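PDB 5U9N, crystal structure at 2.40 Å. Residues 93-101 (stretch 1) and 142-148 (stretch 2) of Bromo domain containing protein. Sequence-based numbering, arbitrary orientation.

Stretch 1, residues 93-101: IENPHEFER
Stretch 2 142-148: NVFLLYS

How do the two stretches lie against each other? Residues 96-101 and 143-148 are both helical, with phi and psi mostly near -65° and -40°, and their N-to-C directions differ by 147°, so they run roughly antiparallel. The axes approach to 11.0 Å. The register is set at the start of the first helix: Pro96 CA lies 6.5 Å from Phe144 CA, and Asn95 CA lies 7.3 Å from Tyr147 CA. Asn95, extended at phi -162° and psi 171°, turns the chain into that helix. Its side chain, with chi1 at 43° (p) and chi2 at 53°, caps it: Glu98 N donates to Asn95 OD1 at 2.9 Å. Phe99 N to Asn95 O at 3.2 Å and Glu100 N to Pro96 O at 2.9 Å continue the helical pattern.

What makes Pro96 the centre of the contact? It is buried, has the largest area covered by the other stretch, and its CA-to-CB bond points toward that stretch. Its ring, puckered C-gamma exo, meets three residues that are spaced along one side of the second helix. Pro96 CB is 3.9 Å from Val143 CG2 and 3.6 Å from Phe144 CE1, while Pro96 CD is 3.5 Å from Tyr147 CG. Val143 holds chi1 at 68° (p). Because Tyr147 N donates to Val143 O at 3.0 Å, one helical turn separates two of these partners, and the proline spans it with apolar carbon.

How does Tyr147 receive the end of the loop? With chi1 at 178° (t) and chi2 at 69°, it offers a ring face to two consecutive residues. Pro96 CD sits 3.8 Å from the Tyr147 ring centroid, 22° off the normal, and Asn95 CB sits 4.1 Å from it, 27° off; both are CH-pi contacts. The closest atoms of the second pair are Asn95 CB and Tyr147 CZ, at 3.6 Å. No direct hydrogen bond crosses between the stretches, but a water bridges their polar ends: it accepts from Asn95 ND2 at 3.0 Å and hydrogen-bonds to Tyr147 OH at 2.9 Å. The asparagine thus caps with its oxygen while its nitrogen reaches the bridge.

What does Phe144 contribute? Its CA-to-CB bond points sideways, yet chi1 at -68° (m) and chi2 at -73° bring the ring's end nearer to the first helix. Phe144 CE1 lies over one face of the His97 ring, 3.4 Å from His97 CE1. The two rings are an oblique pair, with centroids 4.7 Å apart and planes at 58°. His97 also starts out sideways, and chi1 at -54° (m) with chi2 at -97° carries its imidazole in. One turn beyond Pro96, Glu100 has chi1 at -171° (t) and chi2 at -172° (t), placing Glu100 OE1 4.0 Å from Phe144 CZ at the ring edge; its carboxylate is hydrogen-bonded elsewhere in the structure.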

ATOM      1  N   ILE A  93      -2.619  -4.836  12.531  1.00 51.80           N
ATOM      2  CA  ILE A  93      -3.705  -5.097  11.581  1.00 47.18           C
ATOM      3  C   ILE A  93      -4.560  -6.277  12.119  1.00 49.59           C
ATOM      4  O   ILE A  93      -4.077  -7.409  12.177  1.00 49.14           O
ATOM      5  CB  ILE A  93      -3.133  -5.371  10.146  1.00 47.48           C
ATOM      6  CG1 ILE A  93      -2.427  -4.124   9.600  1.00 44.97           C
ATOM      7  CG2 ILE A  93      -4.261  -5.797   9.173  1.00 48.79           C
ATOM      8  CD1 ILE A  93      -1.378  -4.382   8.744  1.00 43.37           C
ATOM      9  N   GLU A  94      -5.833  -5.994  12.506  1.00 44.04           N
ATOM     10  CA  GLU A  94      -6.708  -6.981  13.140  1.00 43.83           C
ATOM     11  C   GLU A  94      -7.273  -7.985  12.163  1.00 43.91           C
ATOM     12  O   GLU A  94      -7.695  -9.045  12.600  1.00 42.59           O
ATOM     13  CB  GLU A  94      -7.885  -6.293  13.857  1.00 46.39           C
ATOM     14  CG  GLU A  94      -7.528  -5.664  15.198  1.00 65.30           C
ATOM     15  CD  GLU A  94      -8.737  -5.152  15.968  1.00 97.70           C
ATOM     16  OE1 GLU A  94      -9.668  -5.957  16.207  1.00 98.53           O
ATOM     17  OE2 GLU A  94      -8.771  -3.943  16.300  1.00 89.17           O
ATOM     18  N   ASN A  95      -7.365  -7.649  10.855  1.00 39.71           N
ATOM     19  CA  ASN A  95      -7.996  -8.576   9.904  1.00 39.61           C
ATOM     20  C   ASN A  95      -7.626  -8.256   8.444  1.00 42.60           C
ATOM     21  O   ASN A  95      -7.054  -7.209   8.169  1.00 43.08           O
ATOM     22  CB  ASN A  95      -9.528  -8.533  10.083  1.00 39.86           C
ATOM     23  CG  ASN A  95     -10.087  -7.143  10.248  1.00 43.19           C
ATOM     24  OD1 ASN A  95      -9.840  -6.247   9.448  1.00 44.06           O
ATOM     25  ND2 ASN A  95     -10.800  -6.925  11.302  1.00 37.52           N
ATOM     26  N   PRO A  96      -7.993  -9.135   7.481  1.00 39.05           N
ATOM     27  CA  PRO A  96      -7.684  -8.845   6.072  1.00 37.27           C
ATOM     28  C   PRO A  96      -8.417  -7.605   5.539  1.00 38.99           C
ATOM     29  O   PRO A  96      -7.978  -7.005   4.573  1.00 37.52           O
ATOM     30  CB  PRO A  96      -8.170 -10.120   5.339  1.00 39.48           C
ATOM     31  CG  PRO A  96      -8.290 -11.145   6.371  1.00 45.48           C
ATOM     32  CD  PRO A  96      -8.668 -10.446   7.614  1.00 41.20           C
ATOM     33  N   HIS A  97      -9.507  -7.215   6.188  1.00 37.54           N
ATOM     34  CA  HIS A  97     -10.318  -6.066   5.770  1.00 36.54           C
ATOM     35  C   HIS A  97      -9.549  -4.774   6.047  1.00 38.25           C
ATOM     36  O   HIS A  97      -9.544  -3.883   5.211  1.00 36.28           O
ATOM     37  CB  HIS A  97     -11.682  -6.069   6.496  1.00 37.59           C
ATOM     38  CG  HIS A  97     -12.433  -7.349   6.347  1.00 41.75           C
ATOM     39  ND1 HIS A  97     -13.413  -7.497   5.385  1.00 44.29           N
ATOM     40  CD2 HIS A  97     -12.308  -8.517   7.027  1.00 43.57           C
ATOM     41  CE1 HIS A  97     -13.864  -8.736   5.522  1.00 44.26           C
ATOM     42  NE2 HIS A  97     -13.211  -9.388   6.489  1.00 44.73           N
ATOM     43  N   GLU A  98      -8.866  -4.690   7.199  1.00 36.08           N
ATOM     44  CA  GLU A  98      -8.019  -3.532   7.491  1.00 35.96           C
ATOM     45  C   GLU A  98      -6.771  -3.531   6.564  1.00 38.19           C
ATOM     46  O   GLU A  98      -6.351  -2.471   6.116  1.00 35.36           O
ATOM     47  CB  GLU A  98      -7.590  -3.499   8.980  1.00 38.85           C
ATOM     48  CG  GLU A  98      -6.549  -2.418   9.255  1.00 50.65           C
ATOM     49  CD  GLU A  98      -6.479  -1.901  10.672  1.00 76.35           C
ATOM     50  OE1 GLU A  98      -6.159  -0.701  10.844  1.00 65.21           O
ATOM     51  OE2 GLU A  98      -6.688  -2.700  11.613  1.00 79.98           O
ATOM     52  N   PHE A  99      -6.174  -4.709   6.300  1.00 34.74           N
ATOM     53  CA  PHE A  99      -5.032  -4.775   5.400  1.00 33.95           C
ATOM     54  C   PHE A  99      -5.436  -4.248   4.026  1.00 38.66           C
ATOM     55  O   PHE A  99      -4.695  -3.448   3.433  1.00 39.41           O
ATOM     56  CB  PHE A  99      -4.496  -6.221   5.274  1.00 35.69           C
ATOM     57  CG  PHE A  99      -3.348  -6.361   4.308  1.00 34.18           C
ATOM     58  CD1 PHE A  99      -2.055  -6.070   4.698  1.00 36.93           C
ATOM     59  CD2 PHE A  99      -3.570  -6.703   2.991  1.00 34.43           C
ATOM     60  CE1 PHE A  99      -1.001  -6.154   3.788  1.00 36.75           C
ATOM     61  CE2 PHE A  99      -2.507  -6.845   2.104  1.00 37.36           C
ATOM     62  CZ  PHE A  99      -1.237  -6.536   2.503  1.00 34.90           C
ATOM     63  N   GLU A 100      -6.607  -4.691   3.513  1.00 33.28           N
ATOM     64  CA  GLU A 100      -7.103  -4.221   2.213  1.00 31.27           C
ATOM     65  C   GLU A 100      -7.234  -2.684   2.203  1.00 35.36           C
ATOM     66  O   GLU A 100      -6.794  -2.025   1.261  1.00 33.37           O
ATOM     67  CB  GLU A 100      -8.446  -4.861   1.887  1.00 32.28           C
ATOM     68  CG  GLU A 100      -8.915  -4.587   0.470  1.00 37.43           C
ATOM     69  CD  GLU A 100     -10.327  -5.036   0.161  1.00 52.76           C
ATOM     70  OE1 GLU A 100     -10.814  -5.979   0.826  1.00 54.24           O
ATOM     71  OE2 GLU A 100     -10.931  -4.470  -0.779  1.00 48.80           O
ATOM     72  N   ARG A 101      -7.857  -2.129   3.234  1.00 33.08           N
ATOM     73  CA  ARG A 101      -8.006  -0.679   3.366  1.00 31.67           C
ATOM     74  C   ARG A 101      -6.649   0.058   3.292  1.00 34.27           C
ATOM     75  O   ARG A 101      -6.521   1.054   2.581  1.00 32.70           O
ATOM     76  CB  ARG A 101      -8.674  -0.346   4.689  1.00 29.74           C
ATOM     77  CG  ARG A 101      -9.024   1.125   4.819  1.00 41.30           C
ATOM     78  CD  ARG A 101      -9.773   1.430   6.096  1.00 38.24           C
ATOM     79  NE  ARG A 101      -8.874   1.532   7.235  1.00 33.45           N
ATOM     80  CZ  ARG A 101      -8.039   2.552   7.453  1.00 54.21           C
ATOM     81  NH1 ARG A 101      -7.267   2.565   8.533  1.00 45.32           N
ATOM     82  NH2 ARG A 101      -7.963   3.560   6.585  1.00 55.01           N
ATOM     83  N   ASN A 142      -6.998 -16.747  -0.866  1.00 36.92           N
ATOM     84  CA  ASN A 142      -7.779 -17.429   0.197  1.00 36.73           C
ATOM     85  C   ASN A 142      -7.630 -16.720   1.576  1.00 38.58           C
ATOM     86  O   ASN A 142      -7.982 -17.296   2.599  1.00 35.74           O
ATOM     87  CB  ASN A 142      -7.333 -18.909   0.343  1.00 38.83           C
ATOM     88  CG  ASN A 142      -5.906 -19.104   0.811  1.00 53.04           C
ATOM     89  OD1 ASN A 142      -5.059 -18.210   0.729  1.00 44.19           O
ATOM     90  ND2 ASN A 142      -5.607 -20.284   1.285  1.00 49.40           N
ATOM     91  N   VAL A 143      -7.077 -15.498   1.585  1.00 36.15           N
ATOM     92  CA  VAL A 143      -6.790 -14.714   2.796  1.00 36.19           C
ATOM     93  C   VAL A 143      -8.028 -14.619   3.753  1.00 41.70           C
ATOM     94  O   VAL A 143      -7.855 -14.743   4.969  1.00 42.71           O
ATOM     95  CB  VAL A 143      -6.276 -13.302   2.384  1.00 38.94           C
ATOM     96  CG1 VAL A 143      -7.377 -12.471   1.712  1.00 37.85           C
ATOM     97  CG2 VAL A 143      -5.677 -12.573   3.570  1.00 38.65           C
ATOM     98  N   PHE A 144      -9.257 -14.425   3.200  1.00 37.31           N
ATOM     99  CA  PHE A 144     -10.496 -14.380   3.993  1.00 36.41           C
ATOM    100  C   PHE A 144     -10.906 -15.770   4.445  1.00 39.88           C
ATOM    101  O   PHE A 144     -11.399 -15.924   5.545  1.00 40.49           O
ATOM    102  CB  PHE A 144     -11.645 -13.753   3.193  1.00 37.74           C
ATOM    103  CG  PHE A 144     -11.451 -12.290   2.912  1.00 37.85           C
ATOM    104  CD1 PHE A 144     -11.585 -11.352   3.919  1.00 40.32           C
ATOM    105  CD2 PHE A 144     -11.063 -11.853   1.656  1.00 40.11           C
ATOM    106  CE1 PHE A 144     -11.371 -10.008   3.665  1.00 39.78           C
ATOM    107  CE2 PHE A 144     -10.809 -10.510   1.421  1.00 41.25           C
ATOM    108  CZ  PHE A 144     -10.945  -9.600   2.433  1.00 38.43           C
ATOM    109  N   LEU A 145     -10.717 -16.785   3.602  1.00 37.93           N
ATOM    110  CA  LEU A 145     -11.025 -18.170   3.998  1.00 39.25           C
ATOM    111  C   LEU A 145     -10.060 -18.646   5.094  1.00 44.04           C
ATOM    112  O   LEU A 145     -10.443 -19.476   5.919  1.00 47.14           O
ATOM    113  CB  LEU A 145     -10.976 -19.115   2.806  1.00 39.97           C
ATOM    114  CG  LEU A 145     -11.833 -18.715   1.615  1.00 44.06           C
ATOM    115  CD1 LEU A 145     -11.614 -19.650   0.469  1.00 45.20           C
ATOM    116  CD2 LEU A 145     -13.296 -18.650   1.998  1.00 47.64           C
ATOM    117  N   LEU A 146      -8.819 -18.123   5.108  1.00 39.33           N
ATOM    118  CA  LEU A 146      -7.857 -18.420   6.169  1.00 40.88           C
ATOM    119  C   LEU A 146      -8.263 -17.692   7.456  1.00 47.41           C
ATOM    120  O   LEU A 146      -8.318 -18.311   8.502  1.00 49.97           O
ATOM    121  CB  LEU A 146      -6.435 -18.017   5.750  1.00 40.17           C
ATOM    122  CG  LEU A 146      -5.810 -18.864   4.620  1.00 44.78           C
ATOM    123  CD1 LEU A 146      -4.464 -18.293   4.172  1.00 43.38           C
ATOM    124  CD2 LEU A 146      -5.658 -20.283   5.035  1.00 48.21           C
ATOM    125  N   TYR A 147      -8.619 -16.405   7.359  1.00 43.77           N
ATOM    126  CA  TYR A 147      -9.091 -15.626   8.502  1.00 44.56           C
ATOM    127  C   TYR A 147     -10.410 -16.178   9.089  1.00 53.36           C
ATOM    128  O   TYR A 147     -10.532 -16.290  10.308  1.00 53.89           O
ATOM    129  CB  TYR A 147      -9.305 -14.159   8.090  1.00 43.38           C
ATOM    130  CG  TYR A 147      -9.835 -13.300   9.215  1.00 44.34           C
ATOM    131  CD1 TYR A 147      -9.042 -12.987  10.311  1.00 46.54           C
ATOM    132  CD2 TYR A 147     -11.135 -12.816   9.192  1.00 45.23           C
ATOM    133  CE1 TYR A 147      -9.531 -12.208  11.359  1.00 47.81           C
ATOM    134  CE2 TYR A 147     -11.624 -12.007  10.213  1.00 46.49           C
ATOM    135  CZ  TYR A 147     -10.824 -11.714  11.304  1.00 54.70           C
ATOM    136  OH  TYR A 147     -11.303 -10.938  12.339  1.00 59.41           O
ATOM    137  N   SER A 148     -11.414 -16.448   8.229  1.00 52.39           N
ATOM    138  CA  SER A 148     -12.724 -16.938   8.687  1.00 55.38           C
ATOM    139  C   SER A 148     -12.583 -18.272   9.461  1.00 65.00           C
ATOM    140  O   SER A 148     -13.239 -18.465  10.485  1.00 66.01           O
ATOM    141  CB  SER A 148     -13.678 -17.117   7.509  1.00 57.82           C
TER
HETATM  142  O   HOH W   1     -11.453  -8.455  13.739  1.00 48.23           O